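Long-range contacts in putative aminotransferase (Actinomadura melliaura, PDB 4ZWV), which probably transfers an amino group to a sugar with the help of pyridoxal 5'-phosphate, as a putative aminotransferase of AT2433 aminopentose biosynthesis: residues A41-R45 / L253-D257; A165-R171 / D288-S292; E265-Y270 / R361-V365; L274-L280 / I368-W372. All coordinates share one frame. Residues are numbered along the deposited sequence.

Three of the four contacts use helix 243-273 or the loop that follows it. Interaction 1 packs its 253-257 part against helix 33-46, and interaction 3 packs 265-270 against helix 358-369. Interaction 4 joins the loop after this helix to the C-terminal end of the chain. Interactions 3 and 4 have centres about 13 Å apart and touch through Val365 CG2 and Leu274 CD2 (4.0 Å). Interactions 1 and 2 meet at Trp166, whose CH2 lies 3.5 Å from Leu42 CD2. Interaction 2 is next to the cofactor site: the side chains of Ala165 and His164, which binds pyridoxal phosphate, are about 5 Å apart. Interactions 3 and 4 lie away from that site.

Interaction 1: residues A41-R45 / L253-D257; sequences ALAAR and LETVD
This helix-helix contact joins helix 33-46 to the long helix 243-273 in a DegT/DnrJ/EryC1 family enzyme of PLP-dependent fold type I. The short segments run nearly parallel, at 25° (signed crossing angle -25°). Their axes come no closer than 12.9 Å, so side chains bridge the gap. Ala41 and Leu253 have the nearest CA atoms, 8.7 Å apart. Both segments are helical (Arg45 N bonds Ala41 O, 3.2 Å), with Thr255 off the ideal at phi/psi -118/6. Ala41 points toward the partner and sets CB 3.8 Å from Leu253 CD1. Leu42 (m, t) points sideways, but its CD2 comes within 4.1 Å of Leu253 CD2. Leu42 also touches Trp166 and Phe186; its side chain is about 11 Å from that of Ser185, which binds pyridoxal phosphate. Leu253 is m, t. Arg45 reaches across with chi1 m and chi2 and chi3 t. Leu253 CD2 lies over one face of its guanidinium, 3.6 Å from Arg45 NE. Val256 CG1 is 3.9 Å from Arg45 NH1. Asp257 (chi1 m) meets the guanidinium edge in a salt bridge. Its two hydrogen bonds are weak, with Arg45 NH1 3.2 Å from both Asp257 OD1 and Asp257 OD2.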
loop_
_atom_site.group_PDB
_atom_site.type_symbol
_atom_site.label_atom_id
_atom_site.label_comp_id
_atom_site.label_asym_id
_atom_site.label_seq_id
_atom_site.Cartn_x
_atom_site.Cartn_y
_atom_site.Cartn_z
ATOM N N ALA A 41 -18.079 12.100 -6.355
ATOM C CA ALA A 41 -17.878 12.626 -7.703
ATOM C C ALA A 41 -17.632 11.495 -8.706
ATOM O O ALA A 41 -18.145 11.521 -9.831
ATOM C CB ALA A 41 -16.716 13.619 -7.718
ATOM N N LEU A 42 -16.839 10.506 -8.301
ATOM C CA LEU A 42 -16.542 9.384 -9.179
ATOM C C LEU A 42 -17.772 8.506 -9.408
ATOM O O LEU A 42 -18.001 8.039 -10.525
ATOM C CB LEU A 42 -15.392 8.543 -8.607
ATOM C CG LEU A 42 -14.055 9.275 -8.492
ATOM C CD1 LEU A 42 -13.020 8.410 -7.784
ATOM C CD2 LEU A 42 -13.558 9.728 -9.855
ATOM N N ALA A 43 -18.553 8.280 -8.353
ATOM C CA ALA A 43 -19.780 7.493 -8.459
ATOM C C ALA A 43 -20.721 8.107 -9.481
ATOM O O ALA A 43 -21.311 7.392 -10.294
ATOM C CB ALA A 43 -20.471 7.386 -7.110
ATOM N N ALA A 44 -20.842 9.432 -9.445
ATOM C CA ALA A 44 -21.748 10.131 -10.358
ATOM C C ALA A 44 -21.273 9.998 -11.799
ATOM O O ALA A 44 -22.079 9.784 -12.707
ATOM C CB ALA A 44 -21.870 11.599 -9.970
ATOM N N ARG A 45 -19.967 10.119 -12.010
ATOM C CA ARG A 45 -19.405 9.973 -13.347
ATOM C C ARG A 45 -19.555 8.555 -13.871
ATOM O O ARG A 45 -19.856 8.345 -15.046
ATOM C CB ARG A 45 -17.929 10.377 -13.357
ATOM C CG ARG A 45 -17.713 11.874 -13.325
ATOM C CD ARG A 45 -16.241 12.210 -13.200
ATOM N NE ARG A 45 -16.036 13.650 -13.308
ATOM C CZ ARG A 45 -15.493 14.241 -14.364
ATOM N NH1 ARG A 45 -15.097 13.513 -15.397
ATOM N NH2 ARG A 45 -15.340 15.557 -14.378
ATOM N N LEU A 253 -9.961 16.253 -11.632
ATOM C CA LEU A 253 -11.210 15.872 -12.286
ATOM C C LEU A 253 -11.669 16.929 -13.274
ATOM O O LEU A 253 -12.324 16.610 -14.262
ATOM C CB LEU A 253 -12.315 15.631 -11.261
ATOM C CG LEU A 253 -12.449 14.215 -10.712
ATOM C CD1 LEU A 253 -13.503 14.188 -9.620
ATOM C CD2 LEU A 253 -12.813 13.263 -11.842
ATOM N N GLU A 254 -11.323 18.186 -13.005
ATOM C CA GLU A 254 -11.810 19.295 -13.815
ATOM C C GLU A 254 -11.464 19.167 -15.293
ATOM O O GLU A 254 -12.266 19.513 -16.155
ATOM C CB GLU A 254 -11.263 20.620 -13.283
ATOM C CG GLU A 254 -12.165 21.282 -12.262
ATOM C CD GLU A 254 -12.499 20.363 -11.109
ATOM O OE1 GLU A 254 -13.704 20.117 -10.877
ATOM O OE2 GLU A 254 -11.555 19.881 -10.443
ATOM N N THR A 255 -10.267 18.682 -15.595
ATOM C CA THR A 255 -9.832 18.688 -16.985
ATOM C C THR A 255 -9.580 17.308 -17.571
ATOM O O THR A 255 -9.123 17.193 -18.711
ATOM C CB THR A 255 -8.557 19.522 -17.153
ATOM O OG1 THR A 255 -7.538 19.008 -16.291
ATOM C CG2 THR A 255 -8.826 20.977 -16.803
ATOM N N VAL A 256 -9.888 16.253 -16.824
ATOM C CA VAL A 256 -9.573 14.923 -17.321
ATOM C C VAL A 256 -10.380 14.601 -18.582
ATOM O O VAL A 256 -9.875 13.931 -19.479
ATOM C CB VAL A 256 -9.790 13.836 -16.235
ATOM C CG1 VAL A 256 -11.253 13.731 -15.835
ATOM C CG2 VAL A 256 -9.244 12.494 -16.708
ATOM N N ASP A 257 -11.603 15.117 -18.679
ATOM C CA ASP A 257 -12.439 14.865 -19.858
ATOM C C ASP A 257 -11.832 15.455 -21.138
ATOM O O ASP A 257 -11.843 14.812 -22.190
ATOM C CB ASP A 257 -13.843 15.437 -19.659
ATOM C CG ASP A 257 -14.668 14.634 -18.675
ATOM O OD1 ASP A 257 -14.376 13.437 -18.488
ATOM O OD2 ASP A 257 -15.609 15.208 -18.086
#

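Interaction 2: residues A165-R171 / D288-S292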
loop_
_atom_site.group_PDB
_atom_site.type_symbol
_atom_site.label_atom_id
_atom_site.label_comp_id
_atom_site.label_asym_id
_atom_site.label_seq_id
_atom_site.Cartn_x
_atom_site.Cartn_y
_atom_site.Cartn_z
ATOM N N ALA A 165 -7.706 2.589 -18.523
ATOM C CA ALA A 165 -8.990 2.761 -19.194
ATOM C C ALA A 165 -9.964 3.673 -18.453
ATOM O O ALA A 165 -11.179 3.541 -18.588
ATOM C CB ALA A 165 -9.622 1.388 -19.427
ATOM N N TRP A 166 -9.449 4.642 -17.699
ATOM C CA TRP A 166 -10.353 5.646 -17.164
ATOM C C TRP A 166 -11.161 6.291 -18.306
ATOM O O TRP A 166 -10.614 6.661 -19.349
ATOM C CB TRP A 166 -9.602 6.736 -16.378
ATOM C CG TRP A 166 -10.588 7.705 -15.795
ATOM C CD1 TRP A 166 -10.882 8.957 -16.252
ATOM C CD2 TRP A 166 -11.466 7.464 -14.686
ATOM N NE1 TRP A 166 -11.875 9.515 -15.482
ATOM C CE2 TRP A 166 -12.259 8.615 -14.524
ATOM C CE3 TRP A 166 -11.664 6.382 -13.826
ATOM C CZ2 TRP A 166 -13.220 8.724 -13.521
ATOM C CZ3 TRP A 166 -12.627 6.483 -12.841
ATOM C CH2 TRP A 166 -13.391 7.647 -12.694
ATOM N N GLY A 167 -12.470 6.396 -18.105
ATOM C CA GLY A 167 -13.345 7.017 -19.078
ATOM C C GLY A 167 -13.761 6.131 -20.242
ATOM O O GLY A 167 -14.458 6.595 -21.145
ATOM N N ALA A 168 -13.312 4.875 -20.250
ATOM C CA ALA A 168 -13.656 3.967 -21.350
ATOM C C ALA A 168 -15.059 3.417 -21.181
ATOM O O ALA A 168 -15.598 3.405 -20.070
ATOM C CB ALA A 168 -12.650 2.821 -21.438
ATOM N N SER A 169 -15.643 2.956 -22.287
ATOM C CA SER A 169 -16.964 2.339 -22.251
ATOM C C SER A 169 -17.018 1.177 -23.226
ATOM O O SER A 169 -16.193 1.073 -24.132
ATOM C CB SER A 169 -18.054 3.349 -22.592
ATOM O OG SER A 169 -17.884 3.819 -23.913
ATOM N N TYR A 170 -18.005 0.314 -23.033
ATOM C CA TYR A 170 -18.173 -0.858 -23.876
ATOM C C TYR A 170 -19.657 -1.071 -24.080
ATOM O O TYR A 170 -20.419 -1.178 -23.113
ATOM C CB TYR A 170 -17.490 -2.077 -23.233
ATOM C CG TYR A 170 -17.905 -3.411 -23.828
ATOM C CD1 TYR A 170 -17.271 -3.931 -24.952
ATOM C CD2 TYR A 170 -18.922 -4.162 -23.240
ATOM C CE1 TYR A 170 -17.651 -5.159 -25.484
ATOM C CE2 TYR A 170 -19.312 -5.385 -23.769
ATOM C CZ TYR A 170 -18.673 -5.880 -24.883
ATOM O OH TYR A 170 -19.046 -7.106 -25.384
ATOM N N ARG A 171 -20.049 -1.084 -25.350
ATOM C CA ARG A 171 -21.434 -1.264 -25.764
ATOM C C ARG A 171 -22.378 -0.324 -25.023
ATOM O O ARG A 171 -23.479 -0.695 -24.615
ATOM C CB ARG A 171 -21.833 -2.733 -25.619
ATOM C CG ARG A 171 -21.081 -3.557 -26.657
ATOM C CD ARG A 171 -21.549 -4.985 -26.813
ATOM N NE ARG A 171 -20.709 -5.632 -27.819
ATOM C CZ ARG A 171 -20.671 -6.942 -28.050
ATOM N NH1 ARG A 171 -21.438 -7.768 -27.353
ATOM N NH2 ARG A 171 -19.858 -7.417 -28.985
ATOM N N ASP A 288 -17.946 -0.819 -31.389
ATOM C CA ASP A 288 -18.959 -1.009 -30.350
ATOM C C ASP A 288 -18.463 -0.607 -28.965
ATOM O O ASP A 288 -19.113 -0.904 -27.974
ATOM C CB ASP A 288 -19.454 -2.464 -30.318
ATOM C CG ASP A 288 -18.376 -3.448 -29.905
ATOM O OD1 ASP A 288 -17.186 -3.080 -29.903
ATOM O OD2 ASP A 288 -18.712 -4.605 -29.587
ATOM N N ARG A 289 -17.309 0.048 -28.900
ATOM C CA ARG A 289 -16.722 0.427 -27.627
ATOM C C ARG A 289 -15.849 1.652 -27.812
ATOM O O ARG A 289 -15.505 2.017 -28.934
ATOM C CB ARG A 289 -15.914 -0.732 -27.035
ATOM C CG ARG A 289 -14.665 -1.129 -27.827
ATOM C CD ARG A 289 -14.211 -2.540 -27.455
ATOM N NE ARG A 289 -15.074 -3.533 -28.092
ATOM C CZ ARG A 289 -14.820 -4.836 -28.171
ATOM N NH1 ARG A 289 -13.720 -5.347 -27.626
ATOM N NH2 ARG A 289 -15.670 -5.634 -28.821
ATOM N N GLU A 290 -15.503 2.297 -26.703
ATOM C CA GLU A 290 -14.686 3.496 -26.763
ATOM C C GLU A 290 -13.524 3.362 -25.802
ATOM O O GLU A 290 -13.727 3.324 -24.588
ATOM C CB GLU A 290 -15.516 4.739 -26.431
ATOM C CG GLU A 290 -14.731 6.040 -26.545
ATOM C CD GLU A 290 -15.601 7.273 -26.328
ATOM O OE1 GLU A 290 -16.373 7.307 -25.344
ATOM O OE2 GLU A 290 -15.517 8.207 -27.154
ATOM N N GLY A 291 -12.313 3.257 -26.350
ATOM C CA GLY A 291 -11.118 3.114 -25.531
ATOM C C GLY A 291 -10.542 4.448 -25.095
ATOM O O GLY A 291 -11.023 5.513 -25.494
ATOM N N SER A 292 -9.508 4.390 -24.264
ATOM C CA SER A 292 -8.952 5.605 -23.689
ATOM C C SER A 292 -7.534 5.912 -24.145
ATOM O O SER A 292 -6.990 6.954 -23.785
ATOM C CB SER A 292 -9.008 5.514 -22.161
ATOM O OG SER A 292 -10.367 5.476 -21.743
HETATM O O HOH W 1 -16.500 6.239 -23.084
#
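Just after His164, which binds the cofactor, the chain turns and pairs with residues 288-292 in a small antiparallel sheet. A type II turn spans Ala165 to Ala168, closed by Ala168 N to Ala165 O (3.0 Å). Gly167 takes the positive phi of this turn. Ser292 OG donates to Trp166 O at 2.7 Å, which ties the turn to residues 288-292. Trp166 points away from 288-292 and packs on Val256 of helix 243-273 and edge-to-face on Phe184. Ser169 and Glu290 form the hydrogen-bonded pair: Ser169 N to Glu290 O is 3.0 Å and Glu290 N to Ser169 O is 2.9 Å. Tyr170 and Arg289 follow as the non-hydrogen-bonded pair, with CA atoms 4.2 Å apart. Strand 169-170 is the middle of this three-stranded sheet, between 173-174 and 289-290. On the Ser169 and Glu290 face, one water bonds Gly167 O (2.8 Å), Ser169 OG (2.9 Å) and Glu290 OE1 (2.5 Å). On the other face, Tyr170 CD1 lies over the guanidinium of Arg289, 3.9 Å from its NE, while Tyr170 OH bonds Asp137. Past the bridges, Arg171 N donates to Asp288 O at 2.8 Å. Asp288 links two arginines in a salt-bridge network: its OD2 is 2.9 Å from Arg171 NE, and its OD1, which also bonds Ser286, is 2.8 Å from Arg289 NE. Arg171 NH1 has a second acidic partner in Asp139.

Interaction 3: residues E265-Y270 / R361-V365; sequences ENAAFY and REHVV
Two helices pack side by side here, with Arg361 of helix 358-369 as a knob in a hole made by Glu265, Asn266, Phe269 and Tyr270 of helix 243-273. Both segments are helical throughout. Their N-to-C directions differ by 28° (signed crossing angle -28°), and the axes approach to 11.0 Å. The register pairs Asn266 with Arg361 (CA to CA 7.4 Å) and Tyr270 with Val365 (7.3 Å). The contact lies away from the cofactor site and is plain packing of the last helix on the long one, in the C-terminal part of a fold type I PLP-dependent enzyme.

The polar contacts centre on Arg361, extended from chi1 p through t, t. Its NH1 donates to Asn266 OD1 at 2.8 Å and forms a salt bridge with Glu265 OE2 at 3.2 Å. Glu265 OE1 holds a second salt bridge, to Arg261. Asn266 ND2 bonds the backbone of Val352.

The apolar contacts involve both aromatic residues. Val365 CG2 sits 3.6 Å from Phe269 CE2 and 3.8 Å from Tyr270 CD1. Tyr270 (chi1 m) brings CE1 to 3.9 Å from Val364 CG1, and its OH bonds the carbonyl of Pro351.

The stacking is on Phe269 (chi1 t). The guanidinium of Arg361 lies flat on its ring, planes at 9°, as an off-centre cation-pi pair with CZ 4.2 Å from the centroid. A CH-pi contact adds to it: Arg361 CD is 4.0 Å from the centroid of the Phe269 ring.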
loop_
_atom_site.group_PDB
_atom_site.type_symbol
_atom_site.label_atom_id
_atom_site.label_comp_id
_atom_site.label_asym_id
_atom_site.label_seq_id
_atom_site.Cartn_x
_atom_site.Cartn_y
_atom_site.Cartn_z
ATOM N N GLU A 265 -8.578 12.041 -29.992
ATOM C CA GLU A 265 -8.359 12.790 -31.227
ATOM C C GLU A 265 -7.010 12.440 -31.860
ATOM O O GLU A 265 -6.911 12.260 -33.074
ATOM C CB GLU A 265 -8.450 14.290 -30.949
ATOM C CG GLU A 265 -8.117 15.177 -32.136
ATOM C CD GLU A 265 -8.032 16.651 -31.763
ATOM O OE1 GLU A 265 -8.997 17.177 -31.169
ATOM O OE2 GLU A 265 -6.995 17.281 -32.059
ATOM N N ASN A 266 -5.975 12.315 -31.032
ATOM C CA ASN A 266 -4.650 11.962 -31.539
ATOM C C ASN A 266 -4.619 10.544 -32.111
ATOM O O ASN A 266 -3.989 10.297 -33.142
ATOM C CB ASN A 266 -3.604 12.110 -30.433
ATOM C CG ASN A 266 -3.386 13.552 -30.038
ATOM O OD1 ASN A 266 -3.643 14.471 -30.825
ATOM N ND2 ASN A 266 -2.919 13.766 -28.817
ATOM N N ALA A 267 -5.296 9.620 -31.433
ATOM C CA ALA A 267 -5.419 8.245 -31.915
ATOM C C ALA A 267 -6.127 8.203 -33.268
ATOM O O ALA A 267 -5.720 7.473 -34.177
ATOM C CB ALA A 267 -6.169 7.394 -30.900
ATOM N N ALA A 268 -7.186 8.994 -33.399
ATOM C CA ALA A 268 -7.915 9.059 -34.664
ATOM C C ALA A 268 -7.011 9.600 -35.764
ATOM O O ALA A 268 -7.067 9.144 -36.911
ATOM C CB ALA A 268 -9.160 9.921 -34.523
ATOM N N PHE A 269 -6.177 10.576 -35.409
ATOM C CA PHE A 269 -5.224 11.152 -36.350
ATOM C C PHE A 269 -4.245 10.084 -36.844
ATOM O O PHE A 269 -4.010 9.956 -38.049
ATOM C CB PHE A 269 -4.479 12.321 -35.697
ATOM C CG PHE A 269 -3.454 12.970 -36.580
ATOM C CD1 PHE A 269 -3.826 13.916 -37.519
ATOM C CD2 PHE A 269 -2.110 12.649 -36.454
ATOM C CE1 PHE A 269 -2.878 14.519 -38.327
ATOM C CE2 PHE A 269 -1.162 13.250 -37.261
ATOM C CZ PHE A 269 -1.545 14.182 -38.192
ATOM N N TYR A 270 -3.674 9.324 -35.917
ATOM C CA TYR A 270 -2.785 8.227 -36.297
ATOM C C TYR A 270 -3.503 7.185 -37.159
ATOM O O TYR A 270 -2.939 6.704 -38.141
ATOM C CB TYR A 270 -2.198 7.539 -35.067
ATOM C CG TYR A 270 -1.162 8.330 -34.296
ATOM C CD1 TYR A 270 -0.382 9.308 -34.901
ATOM C CD2 TYR A 270 -0.964 8.074 -32.946
ATOM C CE1 TYR A 270 0.573 10.013 -34.175
ATOM C CE2 TYR A 270 -0.025 8.769 -32.214
ATOM C CZ TYR A 270 0.742 9.732 -32.827
ATOM O OH TYR A 270 1.678 10.414 -32.082
ATOM N N ARG A 361 2.529 15.575 -33.159
ATOM C CA ARG A 361 1.962 14.364 -33.768
ATOM C C ARG A 361 2.244 14.306 -35.261
ATOM O O ARG A 361 2.374 13.217 -35.823
ATOM C CB ARG A 361 0.456 14.242 -33.505
ATOM C CG ARG A 361 -0.406 15.310 -34.128
ATOM C CD ARG A 361 -1.862 15.077 -33.762
ATOM N NE ARG A 361 -2.749 15.907 -34.571
ATOM C CZ ARG A 361 -4.043 16.077 -34.332
ATOM N NH1 ARG A 361 -4.616 15.476 -33.296
ATOM N NH2 ARG A 361 -4.764 16.856 -35.131
ATOM N N GLU A 362 2.350 15.471 -35.897
ATOM C CA GLU A 362 2.730 15.535 -37.303
ATOM C C GLU A 362 4.171 15.063 -37.459
ATOM O O GLU A 362 4.516 14.396 -38.435
ATOM C CB GLU A 362 2.564 16.958 -37.836
ATOM C CG GLU A 362 1.118 17.349 -38.074
ATOM C CD GLU A 362 0.935 18.838 -38.285
ATOM O OE1 GLU A 362 1.947 19.545 -38.485
ATOM O OE2 GLU A 362 -0.224 19.302 -38.252
ATOM N N HIS A 363 4.997 15.378 -36.463
ATOM C CA HIS A 363 6.387 14.944 -36.458
ATOM C C HIS A 363 6.491 13.420 -36.315
ATOM O O HIS A 363 7.308 12.785 -36.989
ATOM C CB HIS A 363 7.156 15.655 -35.332
ATOM C CG HIS A 363 8.568 15.185 -35.163
ATOM N ND1 HIS A 363 9.511 15.284 -36.163
ATOM C CD2 HIS A 363 9.202 14.636 -34.100
ATOM C CE1 HIS A 363 10.661 14.796 -35.729
ATOM N NE2 HIS A 363 10.501 14.401 -34.479
ATOM N N VAL A 364 5.652 12.839 -35.460
ATOM C CA VAL A 364 5.620 11.390 -35.279
ATOM C C VAL A 364 5.249 10.708 -36.600
ATOM O O VAL A 364 5.940 9.792 -37.054
ATOM C CB VAL A 364 4.627 10.981 -34.175
ATOM C CG1 VAL A 364 4.429 9.466 -34.145
ATOM C CG2 VAL A 364 5.103 11.500 -32.814
ATOM N N VAL A 365 4.178 11.182 -37.226
ATOM C CA VAL A 365 3.712 10.609 -38.485
ATOM C C VAL A 365 4.731 10.771 -39.606
ATOM O O VAL A 365 5.007 9.819 -40.332
ATOM C CB VAL A 365 2.370 11.235 -38.916
ATOM C CG1 VAL A 365 2.060 10.915 -40.379
ATOM C CG2 VAL A 365 1.259 10.744 -37.999
#

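Interaction 4: residues L274-L280 / I368-W372; sequences LTGVPGL and IRSGW
The loop after helix 243-273 packs on the C-terminal end of helix 358-369 and the chain end, in the C-terminal part of this fold type I enzyme. Residues 274-280 form no regular helix or strand; a type II turn runs from Val277 to Leu280 (Leu280 N to Val277 O, 3.1 Å). Gly276, Gly279 and Gly371 have positive phi, Gly371 leading out of the last helix. Val277 and Arg369 have CA atoms 6.2 Å apart. Arg369 bends with chi1 m, chi2 t and chi3 p. Its NH1 reaches Thr275 O at 2.9 Å and also bonds Glu273 O. A water bridges Arg369 NH2 (2.8 Å) and Thr275 O (3.3 Å). Val277 (chi1 t) covers one guanidinium face, its CG2 3.6 Å from Arg369 NH1. Ile368 (m, t) points its CG2 at three side chains: CD1 of Leu280 (chi1 t, chi2 144°, between wells) at 3.6 Å, and CD2 of Leu274 (m, t) and Val277 CG1 at 4.1 Å each. Trp372 (chi1 p) turns its ring edge to the turn, CZ2 3.6 Å from Gly279 O and CH2 4.1 Å from Leu280 CB. Trp372 NE1 bonds Asp301 O, and Phe306 meets the ring edge-to-face. Helix 303-312 packs on Ile368 and Trp372, while Leu280 rests on strand 296-300.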
loop_
_atom_site.group_PDB
_atom_site.type_symbol
_atom_site.label_atom_id
_atom_site.label_comp_id
_atom_site.label_asym_id
_atom_site.label_seq_id
_atom_site.Cartn_x
_atom_site.Cartn_y
_atom_site.Cartn_z
ATOM N N LEU A 274 -1.467 6.938 -40.675
ATOM C CA LEU A 274 -0.467 5.868 -40.631
ATOM C C LEU A 274 -0.872 4.631 -41.445
ATOM O O LEU A 274 -0.356 3.542 -41.214
ATOM C CB LEU A 274 -0.168 5.465 -39.186
ATOM C CG LEU A 274 0.588 6.510 -38.355
ATOM C CD1 LEU A 274 0.898 5.979 -36.954
ATOM C CD2 LEU A 274 1.861 6.956 -39.071
ATOM N N THR A 275 -1.830 4.780 -42.358
ATOM C CA THR A 275 -2.197 3.673 -43.248
ATOM C C THR A 275 -1.215 3.508 -44.408
ATOM O O THR A 275 -0.604 4.473 -44.852
ATOM C CB THR A 275 -3.603 3.867 -43.853
ATOM O OG1 THR A 275 -3.595 4.968 -44.776
ATOM C CG2 THR A 275 -4.646 4.074 -42.752
ATOM N N GLY A 276 -1.052 2.282 -44.895
ATOM C CA GLY A 276 -0.246 2.093 -46.087
ATOM C C GLY A 276 1.245 2.283 -45.877
ATOM O O GLY A 276 1.966 2.573 -46.826
ATOM N N VAL A 277 1.694 2.196 -44.630
ATOM C CA VAL A 277 3.114 2.336 -44.332
ATOM C C VAL A 277 3.814 0.981 -44.415
ATOM O O VAL A 277 3.436 0.048 -43.720
ATOM C CB VAL A 277 3.331 2.945 -42.943
ATOM C CG1 VAL A 277 4.828 3.036 -42.632
ATOM C CG2 VAL A 277 2.692 4.323 -42.877
ATOM N N PRO A 278 4.813 0.863 -45.297
ATOM C CA PRO A 278 5.514 -0.421 -45.398
ATOM C C PRO A 278 6.122 -0.826 -44.064
ATOM O O PRO A 278 6.794 -0.013 -43.419
ATOM C CB PRO A 278 6.616 -0.143 -46.426
ATOM C CG PRO A 278 6.134 1.039 -47.189
ATOM C CD PRO A 278 5.347 1.866 -46.231
ATOM N N GLY A 279 5.874 -2.062 -43.648
ATOM C CA GLY A 279 6.446 -2.557 -42.413
ATOM C C GLY A 279 5.719 -2.134 -41.145
ATOM O O GLY A 279 6.197 -2.415 -40.053
ATOM N N LEU A 280 4.576 -1.461 -41.277
ATOM C CA LEU A 280 3.790 -1.062 -40.111
ATOM C C LEU A 280 2.347 -1.548 -40.223
ATOM O O LEU A 280 1.668 -1.315 -41.228
ATOM C CB LEU A 280 3.830 0.463 -39.928
ATOM C CG LEU A 280 3.185 0.975 -38.630
ATOM C CD1 LEU A 280 3.956 2.164 -38.075
ATOM C CD2 LEU A 280 1.726 1.356 -38.842
ATOM N N ILE A 368 7.733 8.344 -39.040
ATOM C CA ILE A 368 7.379 6.971 -39.383
ATOM C C ILE A 368 7.231 6.778 -40.894
ATOM O O ILE A 368 7.755 5.813 -41.460
ATOM C CB ILE A 368 6.075 6.547 -38.675
ATOM C CG1 ILE A 368 6.297 6.462 -37.162
ATOM C CG2 ILE A 368 5.583 5.199 -39.190
ATOM C CD1 ILE A 368 5.029 6.216 -36.376
ATOM N N ARG A 369 6.559 7.711 -41.563
ATOM C CA ARG A 369 6.301 7.540 -42.992
ATOM C C ARG A 369 7.555 7.700 -43.855
ATOM O O ARG A 369 7.548 7.329 -45.027
ATOM C CB ARG A 369 5.210 8.517 -43.463
ATOM C CG ARG A 369 3.829 8.184 -42.902
ATOM C CD ARG A 369 2.705 8.928 -43.616
ATOM N NE ARG A 369 2.417 8.327 -44.917
ATOM C CZ ARG A 369 1.467 7.421 -45.140
ATOM N NH1 ARG A 369 0.680 7.014 -44.153
ATOM N NH2 ARG A 369 1.289 6.933 -46.364
ATOM N N SER A 370 8.628 8.234 -43.279
ATOM C CA SER A 370 9.878 8.389 -44.012
ATOM C C SER A 370 10.700 7.097 -44.017
ATOM O O SER A 370 11.730 7.023 -44.692
ATOM C CB SER A 370 10.713 9.536 -43.430
ATOM O OG SER A 370 11.240 9.208 -42.156
ATOM N N GLY A 371 10.245 6.090 -43.270
ATOM C CA GLY A 371 10.869 4.776 -43.294
ATOM C C GLY A 371 12.002 4.588 -42.299
ATOM O O GLY A 371 12.456 5.542 -41.673
ATOM N N TRP A 372 12.454 3.347 -42.143
ATOM C CA TRP A 372 13.534 3.044 -41.208
ATOM C C TRP A 372 14.362 1.855 -41.678
ATOM O O TRP A 372 15.330 1.473 -41.021
ATOM C CB TRP A 372 12.978 2.783 -39.805
ATOM C CG TRP A 372 11.988 1.662 -39.734
ATOM C CD1 TRP A 372 12.240 0.364 -39.411
ATOM C CD2 TRP A 372 10.580 1.749 -39.984
ATOM N NE1 TRP A 372 11.073 -0.368 -39.446
ATOM C CE2 TRP A 372 10.042 0.461 -39.806
ATOM C CE3 TRP A 372 9.726 2.792 -40.361
ATOM C CZ2 TRP A 372 8.686 0.189 -39.970
ATOM C CZ3 TRP A 372 8.382 2.522 -40.522
ATOM C CH2 TRP A 372 7.874 1.234 -40.331
ATOM O OXT TRP A 372 14.091 1.260 -42.718
HETATM O O HOH W 2 -1.113 6.212 -47.577
#